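Abbfa_003403 (Acinetobacter baumannii, PDB 4ZXH) is a four-domain nonribosomal peptide synthetase that probably activates an amino acid, carries it on phosphopantetheine, condenses it and releases the product by its thioesterase. Local coordinates at residues Pro210-Ile215 with Leu353-Met358; Lys345-Ile350 with Pro933-Pro938; Asn885-Ile890 with Lys926-His931; Ala896-Lys901 with Gln908-Tyr913. All coordinates share one frame; numbering follows the deposited sequence.

Contact 1 of 4, residues Pro210-Ile215 with Leu353-Met358; sequences PHVHSI and LAQIGM
The amide of Gln355 lies across the backbone of the loop Pro210-Ile215 and touches it with both ends, and here the fit is tightest. OE1 accepts a weak hydrogen bond from His213 N at 3.3 Å. NE2 gives a weak one to His211 O, its N-H angle only 127°. OE1 also sits 3.4 Å from Val212 CA, with the Val212 side chain crossing the glutamine at about a right angle. NE2 has its stronger partner in the carbonyl of Asn351, four residues earlier in the chain. His213 completes the close part, its CD2 meeting Ile356 CD1 at 3.7 Å. Its ring is held from two directions, ND1 accepting in plane from Ile215 N (3.0 Å) and NE2 bonding Asp402. The Ile215 side is looser: its CD1 stands 4.4 Å from Ile356 CD1, next to Leu267 of helix 255-271. Near Leu353 no side chain makes the link; a water bridges the two backbones, giving a proton to His211 O and accepting from Leu353 N. The condensation-domain loop is thus tied to the residues leading into strand 356-360 by two weak bonds from a side-chain amide and by one water; the carboxylate of Asp402 would tend to stabilise a proton on His213 NE2.

Contact 2 of 4, residues Lys345-Ile350 with Pro933-Pro938; sequences KRDGSI and PAYMVP. With PNS (4'-phosphopantetheine), chain B.
Hydrogen bonds to one carboxylate join the condensation domain to the C-terminal part of the adenylation domain here. Asp347, its CG anti to the backbone N (chi1 -179°), extends toward the 3-10 turn 934-936: Tyr935 N gives a bond to OD2 at 3.2 Å, from above the carboxylate plane, and Ala934 N a weak one to OD1 at 3.3 Å. OD1 is also bound inside its own loop, accepting Ser349 N through its anti lone pair in an Asx turn, and Ser349 OG from above the plane. OD2 has a further partner in His211. Hydrogen bonds to the cofactor come from Arg346, which turns away from Pro933-Pro938: NE to O23 at 3.0 Å and NH2 to O25 at 3.1 Å, with O23 at the guanidinium edge, in its plane. Ser1008 N and Asn351 also bind this phosphopantetheine. Van der Waals contacts fill in around the acid. Ala934 CB rests 3.4 Å from Asp347 CG, Ser349 OG lies 3.4 Å from Pro933 CB, and the Tyr935 ring presents its edge, CD1, to Asp347 OD2, ring and carboxylate planes being 42° apart. The tyrosine hydroxyl bonds Arg221. The interface lies between the loop linking helix 335-342 to strand 356-360 and the one linking helix 921-931 to strand 940-943, with helix 880-888 against Met936 and Pro938.

Contact 3 of 4, residues Asn885-Ile890 with Lys926-His931; sequences NVLKQI and KNLQIH
Leu928 sets CD2 between Val886 and Leu887, the centre of this contact, while CD1 packs on Leu887 alone. Its CG is anti to the carbonyl carbon (chi1 -58°), which carries the branched end toward helix 880-888. Val886 and Leu928 slide past each other in opposite directions, CG1 of the valine lying 3.5 Å from CD2 of the leucine. Leu887 instead crosses Leu928 at about a right angle, so that its CD2 is 3.6 Å from Leu928 CD1 and equally near CD2. Further along from Leu928, His931 meets Val886 obliquely: the valine CG1 lies 3.7 Å from His931 CB. At the far end Ile890, just beyond helix 880-888, meets Asn927 tip to tip, its CD1 coming nearest the amide oxygen OD1; CG of Asn927 is anti to the backbone N (chi1 -169°). Helix 880-888 also sets Leu887 against Ala896 and Val898 of strand 893-903, while Leu928 leans on Pro938. Lys926 makes a salt bridge with Glu1042 in helix 1037-1046. No hydrogen bond links the two segments; they meet through aliphatic surfaces, with the polar amide of Asn927 and ring of His931 at the margins, so dispersion and the exclusion of water probably dominate.

Contact 4 of 4, residues Ala896-Lys901 with Gln908-Tyr913; sequences AVVLVK and QKLVAY
Strands 893-903 and 907-916 form a beta hairpin in the small C-terminal part of the adenylation domain, here in antiparallel pairing with strand directions 155° apart. Gln908 opens the segment with CB 3.9 Å from Val900 CG1. Lys909 makes a hydrogen-bonded pair with Lys901, Lys901 N reaching Lys909 O at 2.8 Å in a nearly straight bond (174°). Leu910 follows on the face it shares with Val898, Val900 and Ala912; its CD2 packs against Val900 CG2 at 3.6 Å and, less closely, Val898 CG1, and the face continues into Leu880 of helix 880-888. Val911, turned to the opposite face, exchanges two bonds with Leu899, and its CG2 takes the bent lysine chain of Lys901 at CG, 3.7 Å away. Ala912 is paired with Val898 without hydrogen bonds, CB to CG2; its backbone bonds instead to strand 940-943, the third strand of the sheet. Tyr913 ends the run, bonding Val897 in both directions. Its ring crosses Leu899 at about a right angle, CE2 lying 3.9 Å from Leu899 CD1, meets Phe960 edge-to-face, and sends its hydroxyl to Pro961 O. The carbonyl of Val897 does two things: its O accepts from Tyr913 N at 2.8 Å and lies in the plane of the tyrosine ring, at the edge, 3.5 Å from CD2.

Contacts 1 and 2 interleave along the chain, their centres about 13 Å apart, and meet through His211 and Asp347. Contact 1 stays within the condensation domain, whereas contact 2 joins that domain to the C-terminal part of the adenylation domain. Contacts 3 and 4 fall within this latter part and within the span that contact 2 brackets; helix 880-888, the hairpin and helix 921-931 follow in sequence. Between centres, contacts 2 and 3 are about 13 Å apart, 3 and 4 about 14 Å, 1 and 3 about 25 Å. Leu887 of contact 3 reaches Ala912, and Pro938 of contact 2 touches Leu910. Contacts link the three-stranded sheet through the 933-938 turn to the condensation-domain loop whose Arg346 holds the phosphopantetheine.

Contact 1 of 4, residues Pro210-Ile215 with Leu353-Met358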
# COMPACT_ATOMS: atom_id res chain seq x y z
N PRO A 210 14.87 -4.13 6.20
CA PRO A 210 13.47 -4.32 5.79
C PRO A 210 13.00 -3.19 4.87
O PRO A 210 13.49 -2.06 4.90
CB PRO A 210 12.72 -4.30 7.12
CG PRO A 210 13.52 -3.40 7.95
CD PRO A 210 14.97 -3.63 7.57
N HIS A 211 12.04 -3.52 4.04
CA HIS A 211 11.40 -2.59 3.14
C HIS A 211 10.71 -1.48 3.92
O HIS A 211 10.78 -0.31 3.54
CB HIS A 211 10.42 -3.35 2.27
CG HIS A 211 9.62 -2.49 1.34
ND1 HIS A 211 10.08 -2.13 0.09
CD2 HIS A 211 8.39 -1.95 1.47
CE1 HIS A 211 9.16 -1.39 -0.51
NE2 HIS A 211 8.13 -1.27 0.31
N VAL A 212 10.06 -1.85 5.02
CA VAL A 212 9.33 -0.89 5.86
C VAL A 212 9.36 -1.36 7.32
O VAL A 212 9.47 -2.56 7.60
CB VAL A 212 7.87 -0.70 5.37
CG1 VAL A 212 7.10 -2.01 5.36
CG2 VAL A 212 7.14 0.30 6.21
N HIS A 213 9.30 -0.41 8.25
CA HIS A 213 9.29 -0.73 9.67
C HIS A 213 7.98 -1.39 10.04
O HIS A 213 7.04 -1.39 9.26
CB HIS A 213 9.47 0.53 10.51
CG HIS A 213 8.32 1.48 10.38
ND1 HIS A 213 7.12 1.29 11.04
CD2 HIS A 213 8.18 2.61 9.65
CE1 HIS A 213 6.30 2.28 10.73
NE2 HIS A 213 6.91 3.09 9.89
N SER A 214 7.90 -1.92 11.25
CA SER A 214 6.71 -2.65 11.65
C SER A 214 6.13 -2.06 12.92
O SER A 214 5.68 -2.78 13.81
CB SER A 214 7.03 -4.13 11.86
OG SER A 214 7.80 -4.64 10.78
N ILE A 215 6.17 -0.74 13.01
CA ILE A 215 5.48 -0.06 14.09
C ILE A 215 3.99 -0.04 13.81
O ILE A 215 3.56 0.36 12.73
CB ILE A 215 6.01 1.37 14.26
CG1 ILE A 215 7.47 1.33 14.68
CG2 ILE A 215 5.19 2.11 15.31
CD1 ILE A 215 8.15 2.67 14.65
N LEU A 353 14.17 2.88 1.79
CA LEU A 353 15.22 2.49 2.76
C LEU A 353 15.01 2.89 4.23
O LEU A 353 15.31 2.10 5.13
CB LEU A 353 16.58 3.05 2.34
CG LEU A 353 17.12 2.47 1.04
CD1 LEU A 353 18.55 2.95 0.85
CD2 LEU A 353 17.02 0.93 1.03
N ALA A 354 14.54 4.11 4.47
CA ALA A 354 14.30 4.57 5.84
C ALA A 354 13.03 5.41 5.94
O ALA A 354 12.78 6.29 5.10
CB ALA A 354 15.49 5.38 6.34
N GLN A 355 12.24 5.16 6.98
CA GLN A 355 11.03 5.94 7.20
C GLN A 355 11.02 6.60 8.58
O GLN A 355 10.04 7.21 8.98
CB GLN A 355 9.81 5.05 7.06
CG GLN A 355 9.70 4.37 5.70
CD GLN A 355 10.44 3.05 5.63
OE1 GLN A 355 10.40 2.24 6.56
NE2 GLN A 355 11.14 2.83 4.51
N ILE A 356 12.12 6.44 9.31
CA ILE A 356 12.29 6.98 10.64
C ILE A 356 13.55 7.83 10.62
O ILE A 356 14.55 7.42 10.03
CB ILE A 356 12.46 5.87 11.72
CG1 ILE A 356 11.44 4.75 11.52
CG2 ILE A 356 12.38 6.47 13.14
CD1 ILE A 356 10.03 5.20 11.62
N GLY A 357 13.52 8.99 11.25
CA GLY A 357 14.69 9.85 11.24
C GLY A 357 15.04 10.43 12.59
O GLY A 357 14.20 10.50 13.50
N MET A 358 16.29 10.84 12.73
CA MET A 358 16.69 11.60 13.88
C MET A 358 17.70 12.68 13.50
O MET A 358 18.77 12.36 12.96
CB MET A 358 17.28 10.71 14.95
CG MET A 358 17.97 11.55 15.99
SD MET A 358 18.52 10.63 17.40
CE MET A 358 19.47 11.91 18.19
O HOH W 1 12.34 0.53 1.39

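Contact 2 of 4, residues Lys345-Ile350 with Pro933-Pro938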
# COMPACT_ATOMS: atom_id res chain seq x y z
N LYS A 345 12.54 -2.02 -3.84
CA LYS A 345 11.29 -1.92 -4.57
C LYS A 345 10.73 -0.53 -4.36
O LYS A 345 10.43 -0.16 -3.23
CB LYS A 345 10.27 -2.95 -4.09
CG LYS A 345 8.98 -2.94 -4.91
CD LYS A 345 7.84 -3.69 -4.22
CE LYS A 345 7.92 -5.18 -4.44
NZ LYS A 345 6.87 -5.82 -3.61
N ARG A 346 10.58 0.24 -5.43
CA ARG A 346 10.03 1.58 -5.30
C ARG A 346 8.55 1.49 -4.93
O ARG A 346 7.82 0.66 -5.45
CB ARG A 346 10.24 2.37 -6.57
CG ARG A 346 11.70 2.52 -6.98
CD ARG A 346 12.60 3.10 -5.88
NE ARG A 346 13.83 3.64 -6.48
CZ ARG A 346 14.82 2.90 -6.95
NH1 ARG A 346 14.76 1.57 -6.88
NH2 ARG A 346 15.89 3.46 -7.49
N ASP A 347 8.14 2.35 -4.00
CA ASP A 347 6.85 2.24 -3.35
C ASP A 347 6.44 3.66 -2.92
O ASP A 347 7.06 4.26 -2.05
CB ASP A 347 6.98 1.25 -2.16
CG ASP A 347 5.67 1.02 -1.40
OD1 ASP A 347 4.81 1.92 -1.36
OD2 ASP A 347 5.55 -0.07 -0.80
N GLY A 348 5.41 4.20 -3.55
CA GLY A 348 5.00 5.58 -3.37
C GLY A 348 4.39 5.91 -2.02
O GLY A 348 3.98 7.05 -1.77
N SER A 349 4.35 4.92 -1.14
CA SER A 349 3.74 5.09 0.17
C SER A 349 4.77 5.37 1.25
O SER A 349 4.41 5.76 2.36
CB SER A 349 2.98 3.82 0.53
OG SER A 349 3.92 2.79 0.76
N ILE A 350 6.04 5.12 0.94
CA ILE A 350 7.11 5.25 1.91
C ILE A 350 8.32 5.91 1.29
O ILE A 350 8.56 5.81 0.09
CB ILE A 350 7.57 3.88 2.49
CG1 ILE A 350 8.09 2.97 1.37
CG2 ILE A 350 6.44 3.23 3.27
CD1 ILE A 350 8.67 1.65 1.85
N PRO A 933 -0.45 0.49 -0.70
CA PRO A 933 1.01 0.58 -0.77
C PRO A 933 1.51 -0.62 -1.54
O PRO A 933 0.86 -1.67 -1.50
CB PRO A 933 1.45 0.51 0.69
CG PRO A 933 0.27 0.95 1.46
CD PRO A 933 -0.95 0.54 0.68
N ALA A 934 2.63 -0.47 -2.23
CA ALA A 934 3.14 -1.52 -3.10
C ALA A 934 3.37 -2.82 -2.34
O ALA A 934 3.12 -3.90 -2.88
CB ALA A 934 4.40 -1.07 -3.76
N TYR A 935 3.82 -2.74 -1.10
CA TYR A 935 4.13 -3.96 -0.37
C TYR A 935 2.87 -4.70 0.05
O TYR A 935 2.95 -5.85 0.47
CB TYR A 935 5.02 -3.67 0.85
CG TYR A 935 4.41 -2.81 1.95
CD1 TYR A 935 4.59 -1.43 1.96
CD2 TYR A 935 3.70 -3.40 3.00
CE1 TYR A 935 4.05 -0.64 2.98
CE2 TYR A 935 3.16 -2.62 4.02
CZ TYR A 935 3.34 -1.24 4.00
OH TYR A 935 2.79 -0.47 5.01
N MET A 936 1.71 -4.08 -0.08
CA MET A 936 0.46 -4.75 0.27
C MET A 936 -0.33 -5.28 -0.96
O MET A 936 -1.48 -5.72 -0.83
CB MET A 936 -0.40 -3.81 1.11
CG MET A 936 0.24 -3.55 2.46
SD MET A 936 -0.55 -2.32 3.51
CE MET A 936 -2.04 -3.20 3.98
N VAL A 937 0.29 -5.24 -2.13
CA VAL A 937 -0.37 -5.73 -3.34
C VAL A 937 -0.07 -7.20 -3.58
O VAL A 937 1.09 -7.57 -3.77
CB VAL A 937 0.08 -4.96 -4.58
CG1 VAL A 937 -0.55 -5.60 -5.84
CG2 VAL A 937 -0.29 -3.50 -4.45
N PRO A 938 -1.12 -8.05 -3.57
CA PRO A 938 -0.97 -9.51 -3.67
C PRO A 938 -0.24 -9.95 -4.92
O PRO A 938 -0.35 -9.31 -5.96
CB PRO A 938 -2.42 -10.01 -3.68
CG PRO A 938 -3.15 -8.99 -2.91
CD PRO A 938 -2.51 -7.67 -3.30
O23 PNS B . 13.30 6.51 -5.89
P24 PNS B . 14.45 7.28 -6.50
O25 PNS B . 15.54 6.50 -7.19
O27 PNS B . 15.12 8.08 -5.28
C28 PNS B . 14.33 8.95 -4.47
C29 PNS B . 15.23 9.61 -3.44
C30 PNS B . 16.30 10.34 -4.25
C31 PNS B . 15.85 8.55 -2.54
C32 PNS B . 14.39 10.57 -2.57
O33 PNS B . 13.20 9.86 -2.19
C34 PNS B . 15.19 11.03 -1.37
O35 PNS B . 16.23 11.68 -1.48
N36 PNS B . 14.73 10.73 -0.16
C37 PNS B . 15.42 11.13 1.06
C38 PNS B . 14.46 12.01 1.86
C39 PNS B . 15.25 13.04 2.62
O40 PNS B . 16.24 13.56 2.13
N41 PNS B . 14.76 13.30 3.83
C42 PNS B . 15.27 14.24 4.81
C43 PNS B . 14.51 13.82 6.05
S44 PNS B . 15.58 12.74 7.00

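Contact 3 of 4, residues Asn885-Ile890 with Lys926-His931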
# COMPACT_ATOMS: atom_id res chain seq x y z
N ASN A 885 -10.41 -5.08 2.77
CA ASN A 885 -11.33 -3.95 2.65
C ASN A 885 -11.24 -3.26 1.29
O ASN A 885 -12.28 -2.89 0.72
CB ASN A 885 -11.08 -2.94 3.77
CG ASN A 885 -11.71 -3.37 5.10
OD1 ASN A 885 -12.75 -4.04 5.12
ND2 ASN A 885 -11.08 -2.99 6.20
N VAL A 886 -10.03 -3.08 0.77
CA VAL A 886 -9.89 -2.42 -0.53
C VAL A 886 -10.51 -3.30 -1.63
O VAL A 886 -11.21 -2.80 -2.51
CB VAL A 886 -8.41 -2.09 -0.87
CG1 VAL A 886 -8.31 -1.62 -2.30
CG2 VAL A 886 -7.87 -1.01 0.04
N LEU A 887 -10.26 -4.61 -1.58
CA LEU A 887 -10.85 -5.53 -2.54
C LEU A 887 -12.38 -5.50 -2.50
O LEU A 887 -13.04 -5.44 -3.53
CB LEU A 887 -10.34 -6.94 -2.28
CG LEU A 887 -8.95 -7.26 -2.81
CD1 LEU A 887 -8.42 -8.55 -2.18
CD2 LEU A 887 -8.97 -7.39 -4.30
N LYS A 888 -12.97 -5.52 -1.30
CA LYS A 888 -14.43 -5.54 -1.19
C LYS A 888 -15.09 -4.29 -1.76
O LYS A 888 -16.29 -4.27 -2.02
CB LYS A 888 -14.85 -5.70 0.27
CG LYS A 888 -14.52 -7.06 0.88
CD LYS A 888 -15.01 -7.10 2.34
CE LYS A 888 -15.01 -8.50 2.94
NZ LYS A 888 -13.80 -8.84 3.73
N GLN A 889 -14.31 -3.24 -1.98
CA GLN A 889 -14.87 -1.97 -2.43
C GLN A 889 -14.96 -1.89 -3.95
O GLN A 889 -15.57 -0.97 -4.51
CB GLN A 889 -14.06 -0.79 -1.88
CG GLN A 889 -14.46 -0.38 -0.47
CD GLN A 889 -13.54 0.67 0.14
OE1 GLN A 889 -12.42 0.91 -0.34
NE2 GLN A 889 -14.01 1.31 1.21
N ILE A 890 -14.34 -2.86 -4.63
CA ILE A 890 -14.61 -3.08 -6.05
C ILE A 890 -16.07 -3.48 -6.29
O ILE A 890 -16.66 -4.32 -5.55
CB ILE A 890 -13.72 -4.17 -6.65
CG1 ILE A 890 -12.29 -4.11 -6.11
CG2 ILE A 890 -13.75 -4.10 -8.17
CD1 ILE A 890 -11.62 -2.90 -6.41
N LYS A 926 -4.63 -4.15 -11.20
CA LYS A 926 -4.54 -2.73 -11.56
C LYS A 926 -5.15 -1.86 -10.48
O LYS A 926 -4.56 -0.84 -10.08
CB LYS A 926 -5.25 -2.45 -12.88
CG LYS A 926 -4.72 -3.21 -14.08
CD LYS A 926 -3.32 -2.79 -14.47
CE LYS A 926 -3.01 -3.29 -15.86
NZ LYS A 926 -3.96 -2.70 -16.85
N ASN A 927 -6.33 -2.25 -10.02
CA ASN A 927 -7.06 -1.46 -9.03
C ASN A 927 -6.32 -1.36 -7.69
O ASN A 927 -6.13 -0.26 -7.16
CB ASN A 927 -8.45 -2.05 -8.80
CG ASN A 927 -9.36 -1.14 -7.99
OD1 ASN A 927 -9.27 -1.08 -6.76
ND2 ASN A 927 -10.25 -0.43 -8.68
N LEU A 928 -5.91 -2.50 -7.15
CA LEU A 928 -5.22 -2.49 -5.87
C LEU A 928 -3.90 -1.71 -5.96
O LEU A 928 -3.50 -1.04 -5.01
CB LEU A 928 -4.95 -3.91 -5.37
CG LEU A 928 -6.14 -4.86 -5.16
CD1 LEU A 928 -5.66 -6.04 -4.37
CD2 LEU A 928 -7.29 -4.19 -4.47
N GLN A 929 -3.22 -1.79 -7.10
CA GLN A 929 -1.98 -1.06 -7.26
C GLN A 929 -2.13 0.45 -7.06
O GLN A 929 -1.20 1.10 -6.59
CB GLN A 929 -1.38 -1.35 -8.63
CG GLN A 929 -0.24 -2.35 -8.62
CD GLN A 929 0.03 -2.91 -10.01
OE1 GLN A 929 -0.85 -2.90 -10.87
NE2 GLN A 929 1.25 -3.38 -10.23
N ILE A 930 -3.30 0.99 -7.37
CA ILE A 930 -3.49 2.42 -7.24
C ILE A 930 -4.07 2.73 -5.84
O ILE A 930 -4.04 3.90 -5.39
CB ILE A 930 -4.41 3.00 -8.39
CG1 ILE A 930 -5.90 2.77 -8.14
CG2 ILE A 930 -4.03 2.40 -9.75
CD1 ILE A 930 -6.60 4.04 -7.76
N HIS A 931 -4.55 1.71 -5.13
CA HIS A 931 -5.20 1.92 -3.82
C HIS A 931 -4.43 1.42 -2.59
O HIS A 931 -4.76 1.75 -1.45
CB HIS A 931 -6.59 1.29 -3.82
CG HIS A 931 -7.58 2.02 -4.68
ND1 HIS A 931 -7.96 3.32 -4.43
CD2 HIS A 931 -8.24 1.64 -5.80
CE1 HIS A 931 -8.83 3.71 -5.35
NE2 HIS A 931 -9.01 2.71 -6.19

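Contact 4 of 4, residues Ala896-Lys901 with Gln908-Tyr913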
# COMPACT_ATOMS: atom_id res chain seq x y z
N ALA A 896 -13.67 -11.27 0.11
CA ALA A 896 -12.26 -11.41 -0.19
C ALA A 896 -11.53 -11.92 1.05
O ALA A 896 -11.87 -11.58 2.17
CB ALA A 896 -11.66 -10.06 -0.66
N VAL A 897 -10.54 -12.77 0.83
CA VAL A 897 -9.70 -13.24 1.91
C VAL A 897 -8.27 -13.19 1.39
O VAL A 897 -7.99 -13.62 0.26
CB VAL A 897 -10.08 -14.67 2.35
CG1 VAL A 897 -8.95 -15.34 3.10
CG2 VAL A 897 -11.34 -14.66 3.19
N VAL A 898 -7.36 -12.66 2.20
CA VAL A 898 -5.97 -12.55 1.81
C VAL A 898 -5.12 -13.32 2.79
O VAL A 898 -5.26 -13.15 4.00
CB VAL A 898 -5.51 -11.07 1.76
CG1 VAL A 898 -4.05 -10.98 1.36
CG2 VAL A 898 -6.36 -10.28 0.79
N LEU A 899 -4.26 -14.19 2.28
CA LEU A 899 -3.37 -14.97 3.16
C LEU A 899 -1.92 -14.79 2.77
O LEU A 899 -1.61 -14.42 1.63
CB LEU A 899 -3.71 -16.47 3.14
CG LEU A 899 -5.17 -16.90 3.36
CD1 LEU A 899 -5.32 -18.43 3.21
CD2 LEU A 899 -5.70 -16.42 4.69
N VAL A 900 -1.03 -15.06 3.72
CA VAL A 900 0.38 -15.16 3.40
C VAL A 900 0.70 -16.63 3.17
O VAL A 900 0.28 -17.48 3.97
CB VAL A 900 1.26 -14.57 4.53
CG1 VAL A 900 2.73 -14.78 4.21
CG2 VAL A 900 0.95 -13.09 4.73
N LYS A 901 1.41 -16.94 2.09
CA LYS A 901 1.86 -18.32 1.82
C LYS A 901 3.36 -18.36 1.56
O LYS A 901 3.95 -17.36 1.15
CB LYS A 901 1.12 -18.92 0.63
CG LYS A 901 -0.38 -19.10 0.82
CD LYS A 901 -0.74 -20.20 1.79
CE LYS A 901 -2.26 -20.33 1.89
NZ LYS A 901 -2.71 -21.45 2.75
N GLN A 908 8.05 -15.48 1.33
CA GLN A 908 6.62 -15.34 1.62
C GLN A 908 5.95 -14.41 0.61
O GLN A 908 6.54 -13.42 0.16
CB GLN A 908 6.40 -14.81 3.04
CG GLN A 908 7.16 -15.57 4.12
CD GLN A 908 8.64 -15.18 4.19
OE1 GLN A 908 9.04 -14.10 3.73
NE2 GLN A 908 9.46 -16.08 4.74
N LYS A 909 4.71 -14.73 0.25
CA LYS A 909 3.95 -13.94 -0.70
C LYS A 909 2.48 -13.89 -0.31
O LYS A 909 1.96 -14.80 0.35
CB LYS A 909 4.08 -14.50 -2.11
CG LYS A 909 5.41 -14.26 -2.82
CD LYS A 909 5.37 -14.99 -4.18
CE LYS A 909 6.61 -14.78 -5.05
NZ LYS A 909 6.75 -13.37 -5.54
N LEU A 910 1.81 -12.81 -0.72
CA LEU A 910 0.39 -12.59 -0.49
C LEU A 910 -0.48 -13.20 -1.57
O LEU A 910 -0.16 -13.07 -2.75
CB LEU A 910 0.11 -11.10 -0.41
CG LEU A 910 0.68 -10.43 0.82
CD1 LEU A 910 0.53 -8.92 0.68
CD2 LEU A 910 -0.09 -10.93 1.99
N VAL A 911 -1.59 -13.82 -1.16
CA VAL A 911 -2.60 -14.41 -2.06
C VAL A 911 -3.97 -13.81 -1.79
O VAL A 911 -4.40 -13.72 -0.64
CB VAL A 911 -2.76 -15.93 -1.84
CG1 VAL A 911 -3.56 -16.56 -2.98
CG2 VAL A 911 -1.42 -16.57 -1.72
N ALA A 912 -4.67 -13.43 -2.84
CA ALA A 912 -6.02 -12.91 -2.66
C ALA A 912 -7.05 -13.84 -3.26
O ALA A 912 -7.03 -14.10 -4.47
CB ALA A 912 -6.15 -11.52 -3.26
N TYR A 913 -7.95 -14.35 -2.43
CA TYR A 913 -9.10 -15.13 -2.91
C TYR A 913 -10.34 -14.21 -3.01
O TYR A 913 -10.59 -13.41 -2.08
CB TYR A 913 -9.39 -16.32 -1.99
CG TYR A 913 -8.20 -17.22 -1.73
CD1 TYR A 913 -8.00 -18.38 -2.48
CD2 TYR A 913 -7.29 -16.92 -0.74
CE1 TYR A 913 -6.91 -19.21 -2.26
CE2 TYR A 913 -6.19 -17.73 -0.50
CZ TYR A 913 -6.01 -18.88 -1.26
OH TYR A 913 -4.91 -19.68 -1.01